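Local structure of aminoglycoside phosphotransferase (Mycobacterium smegmatis, 6EF6) at residues S95-P100 / G151-S156; W164-G169 / Y225-A230. The protein phosphorylates (S)-1-amino-2-propanol, acting as the kinase of the aminoacetone utilization microcompartment. All blocks are in the same frame, centred on the assembly; numbering follows the deposited sequence. Where two conformers were deposited one is given.

Contact 1 (S95-P100 / G151-S156); sequences SDVTVP and GRITAS. With BEZ (benzoic acid), chain B.
The carboxylate of Asp96 faces the side chain of Ser156: OG stands beyond the two carboxylate oxygens, 3.5 Å from OD1 and 4.0 Å from OD2, and Ser156 CB lies next to OD1. The main partner of this carboxylate is elsewhere, since OD2 forms a salt bridge with Arg292, whose NH1 also reaches Ser156 OG in a weak hydrogen bond. The benzoic acid ring, the other flat group, is met at the far end of 95-100, where Pro100 lines the pocket of this ligand; its CG approaches C5 to 3.7 Å from a point lifted off the ring plane. Between these two ends, Val97 carries the apolar contact. Its CG1, anti to the backbone N (chi1 -178°), runs to Ile153 CG2 at 4.1 Å, while CG2 presses on Ser156 CB at 3.4 Å, tighter than ordinary carbon packing. Val250 of strand 248-250 touches both Val97 and Ile153 and, through backbone bonds to Thr98, ties the loop down. An ST turn shapes the loop at its start: Val97 N donates to Ser95 OG over 3.1 Å, with an N-H...O angle of 148°, and Ser95 OG is also bonded to Leu91 O in helix 78-94. Val97 thus packs on Ile153 and Ser156 CB in the interior, while the Asp96 carboxylate lies at the surface, where solvent would probably moderate its charge.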
loop_
_atom_site.group_PDB
_atom_site.type_symbol
_atom_site.label_atom_id
_atom_site.label_comp_id
_atom_site.label_asym_id
_atom_site.label_seq_id
_atom_site.Cartn_x
_atom_site.Cartn_y
_atom_site.Cartn_z
ATOM N N SER A 95 -4.876 -19.199 -2.180
ATOM C CA SER A 95 -5.721 -18.227 -2.839
ATOM C C SER A 95 -5.377 -18.132 -4.322
ATOM O O SER A 95 -4.307 -18.556 -4.752
ATOM C CB SER A 95 -5.507 -16.860 -2.187
ATOM O OG SER A 95 -4.465 -16.197 -2.832
ATOM N N ASP A 96 -6.277 -17.548 -5.100
ATOM C CA ASP A 96 -6.006 -17.406 -6.523
ATOM C C ASP A 96 -5.274 -16.124 -6.845
ATOM O O ASP A 96 -5.072 -15.817 -8.023
ATOM C CB ASP A 96 -7.294 -17.506 -7.339
ATOM C CG ASP A 96 -8.216 -16.367 -7.088
ATOM O OD1 ASP A 96 -8.395 -16.004 -5.909
ATOM O OD2 ASP A 96 -8.766 -15.828 -8.074
ATOM N N VAL A 97 -4.859 -15.383 -5.825
ATOM C CA VAL A 97 -4.030 -14.193 -6.027
ATOM C C VAL A 97 -2.588 -14.637 -6.201
ATOM O O VAL A 97 -2.077 -15.424 -5.393
ATOM C CB VAL A 97 -4.141 -13.246 -4.822
ATOM C CG1 VAL A 97 -3.321 -11.979 -5.035
ATOM C CG2 VAL A 97 -5.588 -12.859 -4.602
ATOM N N THR A 98 -1.925 -14.108 -7.226
ATOM C CA THR A 98 -0.497 -14.337 -7.432
ATOM C C THR A 98 0.284 -13.313 -6.606
ATOM O O THR A 98 0.043 -12.109 -6.716
ATOM C CB THR A 98 -0.171 -14.178 -8.907
ATOM O OG1 THR A 98 -1.009 -15.070 -9.674
ATOM C CG2 THR A 98 1.274 -14.465 -9.153
ATOM N N VAL A 99 1.235 -13.794 -5.801
ATOM C CA VAL A 99 2.042 -12.952 -4.919
ATOM C C VAL A 99 3.523 -13.304 -5.053
ATOM O O VAL A 99 3.840 -14.327 -5.656
ATOM C CB VAL A 99 1.574 -13.064 -3.453
ATOM C CG1 VAL A 99 0.120 -12.668 -3.302
ATOM C CG2 VAL A 99 1.769 -14.462 -2.890
ATOM N N PRO A 100 4.434 -12.548 -4.466
ATOM C CA PRO A 100 5.856 -12.902 -4.573
ATOM C C PRO A 100 6.193 -14.162 -3.800
ATOM O O PRO A 100 5.563 -14.488 -2.792
ATOM C CB PRO A 100 6.574 -11.701 -3.954
ATOM C CG PRO A 100 5.527 -10.556 -3.992
ATOM C CD PRO A 100 4.250 -11.283 -3.729
ATOM N N GLY A 151 -10.080 -4.174 -8.365
ATOM C CA GLY A 151 -11.154 -4.494 -7.445
ATOM C C GLY A 151 -11.341 -5.984 -7.248
ATOM O O GLY A 151 -11.584 -6.444 -6.127
ATOM N N ARG A 152 -11.303 -6.759 -8.335
ATOM C CA ARG A 152 -11.495 -8.195 -8.227
ATOM C C ARG A 152 -10.383 -8.829 -7.392
ATOM O O ARG A 152 -10.650 -9.704 -6.549
ATOM C CB ARG A 152 -11.515 -8.767 -9.636
ATOM C CG ARG A 152 -11.804 -10.255 -9.655
ATOM C CD ARG A 152 -11.599 -10.869 -11.032
ATOM N NE ARG A 152 -10.182 -11.010 -11.374
ATOM C CZ ARG A 152 -9.597 -10.509 -12.462
ATOM N NH1 ARG A 152 -10.284 -9.777 -13.334
ATOM N NH2 ARG A 152 -8.304 -10.738 -12.672
ATOM N N ILE A 153 -9.142 -8.429 -7.624
ATOM C CA ILE A 153 -8.011 -8.981 -6.856
ATOM C C ILE A 153 -8.092 -8.565 -5.385
ATOM O O ILE A 153 -7.847 -9.394 -4.470
ATOM C CB ILE A 153 -6.687 -8.593 -7.527
ATOM C CG1 ILE A 153 -6.584 -9.322 -8.866
ATOM C CG2 ILE A 153 -5.461 -8.887 -6.576
ATOM C CD1 ILE A 153 -5.445 -8.848 -9.767
ATOM N N THR A 154 -8.534 -7.336 -5.129
ATOM C CA THR A 154 -8.720 -6.900 -3.745
ATOM C C THR A 154 -9.743 -7.777 -3.034
ATOM O O THR A 154 -9.536 -8.204 -1.881
ATOM C CB THR A 154 -9.143 -5.430 -3.713
ATOM O OG1 THR A 154 -8.162 -4.606 -4.332
ATOM C CG2 THR A 154 -9.306 -4.979 -2.245
ATOM N N ALA A 155 -10.882 -8.077 -3.681
ATOM C CA ALA A 155 -11.879 -8.957 -3.093
ATOM C C ALA A 155 -11.277 -10.307 -2.754
ATOM O O ALA A 155 -11.602 -10.901 -1.728
ATOM C CB ALA A 155 -13.058 -9.111 -4.048
ATOM N N SER A 156 -10.434 -10.840 -3.621
ATOM C CA SER A 156 -9.810 -12.124 -3.313
ATOM C C SER A 156 -8.888 -12.031 -2.104
ATOM O O SER A 156 -8.802 -12.991 -1.329
ATOM C CB SER A 156 -8.996 -12.597 -4.499
ATOM O OG SER A 156 -9.872 -12.890 -5.573
HETATM C C BEZ B . 8.212 -5.627 -2.527
HETATM O O1 BEZ B . 7.616 -6.198 -1.613
HETATM O O2 BEZ B . 8.661 -4.460 -2.344
HETATM C C1 BEZ B . 8.373 -6.344 -3.824
HETATM C C2 BEZ B . 8.651 -5.642 -4.982
HETATM C C3 BEZ B . 8.800 -6.330 -6.180
HETATM C C4 BEZ B . 8.657 -7.711 -6.212
HETATM C C5 BEZ B . 8.381 -8.412 -5.043
HETATM C C6 BEZ B . 8.229 -7.723 -3.858
#

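Contact 2 (W164-G169 / Y225-A230); sequences WTRPAG and YGLIHA
Leu227 touches the Trp164 ring just ahead of the His229-Ala230-Asp231 stretch, which corresponds to the His-x-Asp motif of the catalytic loop in the protein-kinase-like fold; Asp231 itself binds a sodium ion here. From the short strand 227-228 the leucine CB points toward the loop 164-169. A chi1 of 177° swings CG away from the backbone N and onward in the direction of the indole. There the side chain forks: CD1 turns back beside CA (chi2 64°), whereas CD2, the branch anti to CA, makes the contact. It arrives at the edge of the indole, in the ring plane, on the benzo side, 3.7 Å from Trp164 CZ3 and 3.9 Å from CE3. One face of the same ring is covered by its own loop, with Arg166 CA 4.2 Å above the centre. Trp87 of helix 78-94 stacks with the indole and touches Leu227 as well, so that helix takes part in the same cluster. The backbone O of Leu227 is hydrogen-bonded to Ser161 OG of helix 147-163, and His229 NE2 to Ile251 O. No hydrogen bond spans the two segments, and the arginine joins the leucine through its aliphatic part, Arg166 CD lying 4.3 Å from Leu227 CD2.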
loop_
_atom_site.group_PDB
_atom_site.type_symbol
_atom_site.label_atom_id
_atom_site.label_comp_id
_atom_site.label_asym_id
_atom_site.label_seq_id
_atom_site.Cartn_x
_atom_site.Cartn_y
_atom_site.Cartn_z
ATOM N N TRP A 164 -8.546 -16.905 6.880
ATOM C CA TRP A 164 -7.228 -17.418 7.239
ATOM C C TRP A 164 -7.083 -17.402 8.741
ATOM O O TRP A 164 -7.183 -16.346 9.375
ATOM C CB TRP A 164 -6.137 -16.547 6.608
ATOM C CG TRP A 164 -4.709 -17.016 6.861
ATOM C CD1 TRP A 164 -4.248 -18.322 6.847
ATOM C CD2 TRP A 164 -3.582 -16.199 7.155
ATOM N NE1 TRP A 164 -2.903 -18.353 7.116
ATOM C CE2 TRP A 164 -2.468 -17.062 7.293
ATOM C CE3 TRP A 164 -3.396 -14.812 7.310
ATOM C CZ2 TRP A 164 -1.207 -16.581 7.590
ATOM C CZ3 TRP A 164 -2.142 -14.345 7.597
ATOM C CH2 TRP A 164 -1.065 -15.225 7.718
ATOM N N THR A 165 -6.770 -18.561 9.301
ATOM C CA THR A 165 -6.401 -18.629 10.697
ATOM C C THR A 165 -4.921 -18.279 10.815
ATOM O O THR A 165 -4.063 -18.997 10.293
ATOM C CB THR A 165 -6.713 -20.020 11.240
ATOM O OG1 THR A 165 -8.132 -20.218 11.148
ATOM C CG2 THR A 165 -6.248 -20.166 12.688
ATOM N N ARG A 166 -4.636 -17.164 11.466
ATOM C CA ARG A 166 -3.285 -16.625 11.498
ATOM C C ARG A 166 -2.374 -17.410 12.446
ATOM O O ARG A 166 -2.837 -18.052 13.408
ATOM C CB ARG A 166 -3.312 -15.165 11.896
ATOM C CG ARG A 166 -4.131 -14.337 10.879
ATOM C CD ARG A 166 -3.974 -12.884 11.080
ATOM N NE ARG A 166 -4.604 -12.421 12.321
ATOM C CZ ARG A 166 -5.861 -12.021 12.412
ATOM N NH1 ARG A 166 -6.644 -12.037 11.347
ATOM N NH2 ARG A 166 -6.328 -11.619 13.585
ATOM N N PRO A 167 -1.071 -17.428 12.171
ATOM C CA PRO A 167 -0.148 -18.152 13.045
ATOM C C PRO A 167 -0.145 -17.592 14.448
ATOM O O PRO A 167 -0.334 -16.394 14.682
ATOM C CB PRO A 167 1.230 -17.913 12.403
ATOM C CG PRO A 167 1.002 -17.325 11.118
ATOM C CD PRO A 167 -0.386 -16.777 11.040
ATOM N N ALA A 168 0.135 -18.492 15.400
ATOM C CA ALA A 168 0.501 -18.023 16.710
ATOM C C ALA A 168 1.669 -17.063 16.553
ATOM O O ALA A 168 2.596 -17.305 15.769
ATOM C CB ALA A 168 0.888 -19.183 17.627
ATOM N N GLY A 169 1.604 -16.000 17.299
ATOM C CA GLY A 169 2.621 -14.973 17.280
ATOM C C GLY A 169 2.559 -14.002 16.119
ATOM O O GLY A 169 3.414 -13.128 16.044
ATOM N N TYR A 225 -13.438 -4.991 9.250
ATOM C CA TYR A 225 -12.090 -4.659 9.676
ATOM C C TYR A 225 -11.309 -5.945 9.875
ATOM O O TYR A 225 -11.857 -6.918 10.424
ATOM C CB TYR A 225 -12.204 -3.896 10.987
ATOM C CG TYR A 225 -10.949 -3.289 11.586
ATOM C CD1 TYR A 225 -10.086 -4.038 12.398
ATOM C CD2 TYR A 225 -10.649 -1.958 11.369
ATOM C CE1 TYR A 225 -8.931 -3.448 12.947
ATOM C CE2 TYR A 225 -9.504 -1.379 11.915
ATOM C CZ TYR A 225 -8.691 -2.133 12.711
ATOM O OH TYR A 225 -7.539 -1.570 13.249
ATOM N N GLY A 226 -10.061 -5.978 9.410
ATOM C CA GLY A 226 -9.225 -7.160 9.522
ATOM C C GLY A 226 -7.903 -6.940 8.806
ATOM O O GLY A 226 -7.484 -5.805 8.589
ATOM N N LEU A 227 -7.248 -8.026 8.459
ATOM C CA LEU A 227 -5.934 -7.981 7.816
ATOM C C LEU A 227 -6.068 -7.558 6.338
ATOM O O LEU A 227 -6.799 -8.190 5.566
ATOM C CB LEU A 227 -5.239 -9.333 7.938
ATOM C CG LEU A 227 -3.872 -9.443 7.241
ATOM C CD1 LEU A 227 -2.850 -8.507 7.846
ATOM C CD2 LEU A 227 -3.340 -10.895 7.285
ATOM N N ILE A 228 -5.375 -6.484 5.957
ATOM C CA ILE A 228 -5.391 -5.876 4.627
ATOM C C ILE A 228 -3.965 -5.590 4.119
ATOM O O ILE A 228 -3.012 -5.408 4.865
ATOM C CB ILE A 228 -6.230 -4.577 4.572
ATOM C CG1 ILE A 228 -5.733 -3.537 5.580
ATOM C CG2 ILE A 228 -7.697 -4.877 4.771
ATOM C CD1 ILE A 228 -6.283 -2.143 5.341
ATOM N N HIS A 229 -3.854 -5.541 2.799
ATOM C CA HIS A 229 -2.596 -5.148 2.143
ATOM C C HIS A 229 -2.236 -3.677 2.414
ATOM O O HIS A 229 -1.093 -3.373 2.742
ATOM C CB HIS A 229 -2.723 -5.445 0.659
ATOM C CG HIS A 229 -1.541 -5.069 -0.174
ATOM N ND1 HIS A 229 -1.195 -3.754 -0.437
ATOM C CD2 HIS A 229 -0.647 -5.850 -0.837
ATOM C CE1 HIS A 229 -0.153 -3.759 -1.251
ATOM N NE2 HIS A 229 0.187 -5.013 -1.523
ATOM N N ALA A 230 -3.240 -2.782 2.293
ATOM C CA ALA A 230 -3.148 -1.373 2.678
ATOM C C ALA A 230 -2.288 -0.541 1.749
ATOM O O ALA A 230 -2.059 0.623 2.052
ATOM C CB ALA A 230 -2.757 -1.189 4.138
#

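Overall arrangement
From the N terminus, the chain passes through the first strands of the five-stranded sheet and helix 78-94 before entering 95-100. Contact 1 closes a loop of 50 intervening residues, which holds strands 112-114 and 124-130, when helix 147-163 arrives. The chain leaves the end of that helix at Trp164 and opens contact 2, whose 55 intervening residues include helices 177-180 and 198-218. The loops therefore follow in series, neither nested nor crossed, with centres 15 Å apart and nearest atoms about 7 Å apart. Helix 147-163 is common to both: it supplies one side of contact 1 and leads into contact 2. Contact 1 ties it to the loop leaving helix 78-94; contact 2 joins its exit to the approach to Asp231.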